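Local atomic coordinates of acyl-CoA dehydrogenase (Mycobacterium thermoresistibile, PDB entry 3PFD), a protein that probably catalyses the oxidation of saturated acyl-CoA thioesters to 2,3-dehydroacyl-CoA, passing the electrons through a flavin adenine dinucleotide cofactor. Residues Q262-A267 / C335-V340; D272-Y277 / T346-L351. All blocks are in the same frame, centred on the assembly; numbering follows the deposited sequence.

Contact 1. Residues Q262-A267 / C335-V340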
# COMPACT_ATOMS: atom_id res chain seq x y z
N GLN C 262 -1.47 22.54 2.62
CA GLN C 262 -1.01 22.68 1.24
C GLN C 262 -1.21 21.37 0.43
O GLN C 262 -1.72 21.37 -0.71
CB GLN C 262 0.47 23.10 1.24
CG GLN C 262 1.10 23.23 -0.14
CD GLN C 262 2.56 23.58 -0.04
OE1 GLN C 262 3.39 22.73 0.25
NE2 GLN C 262 2.88 24.86 -0.23
N ALA C 263 -0.78 20.28 1.04
CA ALA C 263 -0.85 18.97 0.42
C ALA C 263 -2.32 18.59 0.22
O ALA C 263 -2.69 18.06 -0.83
CB ALA C 263 -0.14 17.93 1.27
N VAL C 264 -3.15 18.87 1.22
CA VAL C 264 -4.60 18.61 1.09
C VAL C 264 -5.13 19.38 -0.13
O VAL C 264 -5.84 18.82 -0.96
CB VAL C 264 -5.39 18.97 2.41
CG1 VAL C 264 -6.94 18.99 2.18
CG2 VAL C 264 -5.08 17.99 3.56
N GLY C 265 -4.77 20.67 -0.24
CA GLY C 265 -5.20 21.52 -1.36
C GLY C 265 -4.78 20.97 -2.72
O GLY C 265 -5.62 20.81 -3.63
N ILE C 266 -3.50 20.64 -2.86
CA ILE C 266 -3.02 20.06 -4.13
C ILE C 266 -3.85 18.84 -4.48
O ILE C 266 -4.35 18.73 -5.61
CB ILE C 266 -1.54 19.63 -4.06
CG1 ILE C 266 -0.62 20.81 -3.71
CG2 ILE C 266 -1.10 19.01 -5.41
CD1 ILE C 266 0.76 20.36 -3.23
N ALA C 267 -3.99 17.92 -3.53
CA ALA C 267 -4.71 16.68 -3.76
C ALA C 267 -6.17 16.95 -4.19
O ALA C 267 -6.69 16.28 -5.10
CB ALA C 267 -4.68 15.84 -2.49
N CYS C 335 2.82 14.58 7.70
CA CYS C 335 3.26 13.32 7.07
C CYS C 335 2.11 12.65 6.31
O CYS C 335 2.26 12.30 5.14
CB CYS C 335 3.84 12.35 8.13
SG CYS C 335 4.56 10.84 7.44
N PHE C 336 0.96 12.50 6.96
CA PHE C 336 -0.21 11.83 6.31
C PHE C 336 -0.72 12.60 5.09
O PHE C 336 -0.90 12.03 4.01
CB PHE C 336 -1.36 11.64 7.31
CG PHE C 336 -2.51 10.81 6.78
CD1 PHE C 336 -2.34 9.44 6.51
CD2 PHE C 336 -3.75 11.38 6.55
CE1 PHE C 336 -3.40 8.67 6.03
CE2 PHE C 336 -4.84 10.62 6.09
CZ PHE C 336 -4.67 9.26 5.82
N ALA C 337 -0.99 13.90 5.26
CA ALA C 337 -1.48 14.68 4.11
C ALA C 337 -0.54 14.63 2.91
O ALA C 337 -1.00 14.54 1.78
CB ALA C 337 -1.78 16.13 4.48
N SER C 338 0.76 14.69 3.16
CA SER C 338 1.71 14.71 2.04
C SER C 338 1.79 13.34 1.39
O SER C 338 1.89 13.25 0.16
CB SER C 338 3.11 15.21 2.47
OG SER C 338 3.61 14.44 3.56
N ASP C 339 1.75 12.28 2.19
CA ASP C 339 1.65 10.93 1.63
C ASP C 339 0.38 10.80 0.79
O ASP C 339 0.40 10.24 -0.31
CB ASP C 339 1.69 9.83 2.72
CG ASP C 339 3.08 9.66 3.32
OD1 ASP C 339 4.03 10.24 2.80
OD2 ASP C 339 3.21 8.97 4.32
N VAL C 340 -0.73 11.34 1.31
CA VAL C 340 -2.01 11.27 0.58
C VAL C 340 -1.90 12.00 -0.80
O VAL C 340 -2.29 11.46 -1.86
CB VAL C 340 -3.17 11.77 1.46
CG1 VAL C 340 -4.42 12.05 0.63
CG2 VAL C 340 -3.54 10.71 2.56
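A263 packs its methyl straight onto the backbone of A337 and S338: CB sits 3.5 Å from A337 O and 3.8 Å from S338 CA. The apolar pairs lie beside it. A337 CB meets A263 CB at 4.0 Å and, on the V264 side, V264 CG2 at 3.9 Å. V264 offers this branch because CG1 lies anti to the backbone N (chi1 168°), which leaves CG2 beside that N and facing A337. With one-carbon side chains at the crossing, the axes of the two segments approach to 8.1 Å, running nearly parallel at 22°. This is the helical bundle of the acyl-CoA dehydrogenase C-terminal domain, where helix 256-280 lies against helix 326-352, and helix 292-321 contributes R309 against V264 and I305 against A267. S338 brings its CB to 4.4 Å from A263 CB, while its OG hydrogen-bonds to K334 O one turn back and to N380 ND2 of helix 380-391. M303 of a second subunit packs on C335 and F336, which brings this part of helix 326-352 to a subunit interface.

Contact 2. Residues D272-Y277 / T346-L351. With FDA (dihydroflavine-adenine dinucleotide), chain B.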
# COMPACT_ATOMS: atom_id res chain seq x y z
N ASP C 272 -10.48 17.14 -8.06
CA ASP C 272 -11.49 17.92 -8.80
C ASP C 272 -11.30 17.82 -10.31
O ASP C 272 -12.27 17.64 -11.06
CB ASP C 272 -11.45 19.40 -8.44
CG ASP C 272 -11.83 19.67 -7.00
OD1 ASP C 272 -12.41 18.80 -6.33
OD2 ASP C 272 -11.50 20.78 -6.54
N ALA C 273 -10.04 17.96 -10.76
CA ALA C 273 -9.74 17.87 -12.20
C ALA C 273 -10.09 16.46 -12.73
O ALA C 273 -10.72 16.36 -13.79
CB ALA C 273 -8.22 18.23 -12.49
N ALA C 274 -9.74 15.41 -12.00
CA ALA C 274 -10.03 14.02 -12.40
C ALA C 274 -11.54 13.68 -12.45
O ALA C 274 -11.98 12.94 -13.34
CB ALA C 274 -9.31 13.00 -11.49
N ILE C 275 -12.32 14.17 -11.49
CA ILE C 275 -13.77 13.98 -11.53
C ILE C 275 -14.32 14.68 -12.79
O ILE C 275 -15.02 14.06 -13.59
CB ILE C 275 -14.48 14.52 -10.24
CG1 ILE C 275 -14.14 13.64 -9.02
CG2 ILE C 275 -16.03 14.62 -10.42
CD1 ILE C 275 -14.50 14.30 -7.68
N ALA C 276 -13.99 15.96 -12.97
CA ALA C 276 -14.45 16.67 -14.17
C ALA C 276 -14.04 15.95 -15.46
O ALA C 276 -14.88 15.74 -16.35
CB ALA C 276 -14.02 18.15 -14.19
N TYR C 277 -12.77 15.57 -15.55
CA TYR C 277 -12.28 14.99 -16.80
C TYR C 277 -12.86 13.59 -17.09
O TYR C 277 -13.22 13.31 -18.23
CB TYR C 277 -10.75 14.95 -16.84
CG TYR C 277 -10.21 14.41 -18.15
CD1 TYR C 277 -9.90 13.05 -18.30
CD2 TYR C 277 -10.08 15.25 -19.27
CE1 TYR C 277 -9.41 12.54 -19.51
CE2 TYR C 277 -9.62 14.76 -20.48
CZ TYR C 277 -9.29 13.41 -20.60
OH TYR C 277 -8.84 12.93 -21.80
N THR C 346 -0.53 11.15 -8.29
CA THR C 346 -0.09 10.02 -9.15
C THR C 346 -1.28 9.36 -9.85
O THR C 346 -1.22 9.08 -11.05
CB THR C 346 0.72 8.96 -8.34
OG1 THR C 346 1.86 9.61 -7.77
CG2 THR C 346 1.25 7.86 -9.24
N ASP C 347 -2.35 9.13 -9.08
CA ASP C 347 -3.63 8.62 -9.57
C ASP C 347 -4.33 9.54 -10.58
O ASP C 347 -4.86 9.08 -11.59
CB ASP C 347 -4.59 8.38 -8.39
CG ASP C 347 -4.27 7.12 -7.61
OD1 ASP C 347 -3.40 6.29 -8.05
OD2 ASP C 347 -4.89 6.97 -6.53
N ALA C 348 -4.35 10.84 -10.29
CA ALA C 348 -5.01 11.80 -11.17
C ALA C 348 -4.35 11.89 -12.54
O ALA C 348 -5.03 11.95 -13.57
CB ALA C 348 -5.10 13.19 -10.49
N VAL C 349 -3.01 11.92 -12.57
CA VAL C 349 -2.31 11.79 -13.86
C VAL C 349 -2.81 10.53 -14.59
O VAL C 349 -3.11 10.54 -15.80
CB VAL C 349 -0.78 11.74 -13.67
CG1 VAL C 349 -0.10 11.32 -14.97
CG2 VAL C 349 -0.26 13.12 -13.21
N GLN C 350 -2.89 9.43 -13.83
CA GLN C 350 -3.31 8.15 -14.40
C GLN C 350 -4.70 8.23 -15.01
O GLN C 350 -4.94 7.70 -16.11
CB GLN C 350 -3.25 7.04 -13.32
CG GLN C 350 -3.55 5.62 -13.88
CD GLN C 350 -2.43 5.11 -14.80
OE1 GLN C 350 -1.29 5.58 -14.70
NE2 GLN C 350 -2.73 4.13 -15.66
N LEU C 351 -5.63 8.89 -14.30
CA LEU C 351 -7.01 8.93 -14.75
C LEU C 351 -7.27 9.75 -16.02
O LEU C 351 -8.27 9.54 -16.70
CB LEU C 351 -7.94 9.36 -13.61
CG LEU C 351 -8.10 8.28 -12.54
CD1 LEU C 351 -8.92 8.83 -11.40
CD2 LEU C 351 -8.70 6.99 -13.09
PA FDA B . -8.15 7.04 -22.17
O1A FDA B . -8.35 5.78 -22.97
O2A FDA B . -9.06 8.22 -22.30
O5B FDA B . -8.11 6.64 -20.61
C5B FDA B . -8.32 7.61 -19.59
C4B FDA B . -8.37 6.85 -18.27
O4B FDA B . -9.54 6.00 -18.30
C3B FDA B . -7.17 5.93 -18.04
O3B FDA B . -6.91 5.83 -16.65
C2B FDA B . -7.70 4.56 -18.42
O2B FDA B . -7.01 3.51 -17.75
C1B FDA B . -9.16 4.64 -17.99
N9A FDA B . -9.99 3.64 -18.71
C8A FDA B . -10.30 3.66 -20.03
N7A FDA B . -11.06 2.59 -20.30
C5A FDA B . -11.26 1.89 -19.15
C6A FDA B . -11.96 0.71 -18.83
N6A FDA B . -12.64 0.01 -19.79
N1A FDA B . -11.93 0.25 -17.54
C2A FDA B . -11.27 0.94 -16.58
N3A FDA B . -10.60 2.07 -16.88
C4A FDA B . -10.58 2.56 -18.14
N1 FDA B . 0.10 5.17 -29.12
C2 FDA B . 0.53 4.81 -30.35
O2 FDA B . -0.29 4.48 -31.24
N3 FDA B . 1.85 4.83 -30.66
C4 FDA B . 2.77 5.18 -29.75
O4 FDA B . 3.97 5.15 -30.10
C4X FDA B . 2.38 5.54 -28.46
N5 FDA B . 3.25 6.17 -27.65
C5X FDA B . 2.83 6.88 -26.56
C6 FDA B . 3.68 7.82 -25.97
C7 FDA B . 3.21 8.72 -25.02
C7M FDA B . 4.17 9.71 -24.42
C8 FDA B . 1.87 8.69 -24.62
C8M FDA B . 1.31 9.67 -23.58
C9 FDA B . 1.02 7.76 -25.21
C9A FDA B . 1.48 6.86 -26.17
N10 FDA B . 0.54 6.14 -26.96
C10 FDA B . 1.00 5.54 -28.16
C1' FDA B . -0.91 6.18 -26.66
C2' FDA B . -1.28 5.45 -25.36
O2' FDA B . -1.28 4.03 -25.61
C3' FDA B . -2.62 5.95 -24.83
O3' FDA B . -2.40 7.17 -24.10
C4' FDA B . -3.26 4.93 -23.90
O4' FDA B . -3.61 3.78 -24.67
C5' FDA B . -4.47 5.48 -23.16
O5' FDA B . -5.37 6.14 -24.06
P FDA B . -5.83 7.65 -23.75
O1P FDA B . -4.61 8.49 -23.51
O2P FDA B . -6.83 8.05 -24.84
O3P FDA B . -6.60 7.53 -22.33
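The carbonyl oxygen Q350 O accepts a hydrogen bond from the cofactor's adenosine ribose, FDA O3B, at 2.8 Å. It lies close to the C-terminal end of helix 326-352, and the next carbonyl, L351 O, comes within 3.1 Å of the ribose carbon FDA C4B, so the last turn of the helix lies directly against the sugar. L351 also faces the partner helix. Its chi1 of -71° sets CG anti to the carbonyl carbon, and chi2 of 175° then points CD1 at the methyl A274 CB, 4.2 Å away, with CD2 near the ribose hydroxyl O3B. A274 CB also meets A348 CB at 4.3 Å, and the two segments run almost parallel, at 20°. Just under one turn further along from A274, Y277 swings its ring toward L351: L351 O lies near the ring plane, beyond the edge at CD1, and the same ring stacks with F352. The Q350 amide turns to a third subunit, hydrogen-bonding K371, Q374 and Q381 there, and since that subunit also supplies S145 and T379 to the cofactor, the dinucleotide spans a subunit interface. A270, one turn before A274 on the same helix, extends the packing onto A348, while helix 292-321 sets M297 and L298 on L351 and helix 363-373 places V363 against A273 and A348.

Contacts 1 and 2 join the same two helices, 256-280 and 326-352, with their centres about 15 Å apart. Both are built round alanines, yet the axes of their segments lie closer at contact 1, 8.1 Å against 9.3 Å. Contact 1 is the more central, its centre about 12 Å from the chain's centre against about 24 Å for contact 2. Both are buried contacts; of the touching residues Y277 alone, in contact 2, is partly exposed. The chemistry differs too. At 262-267/335-340 small side chains meet backbone and one another, whereas at 272-277/346-351 a leucine and a tyrosine join in, and backbone carbonyls of the second helix meet the cofactor's ribose.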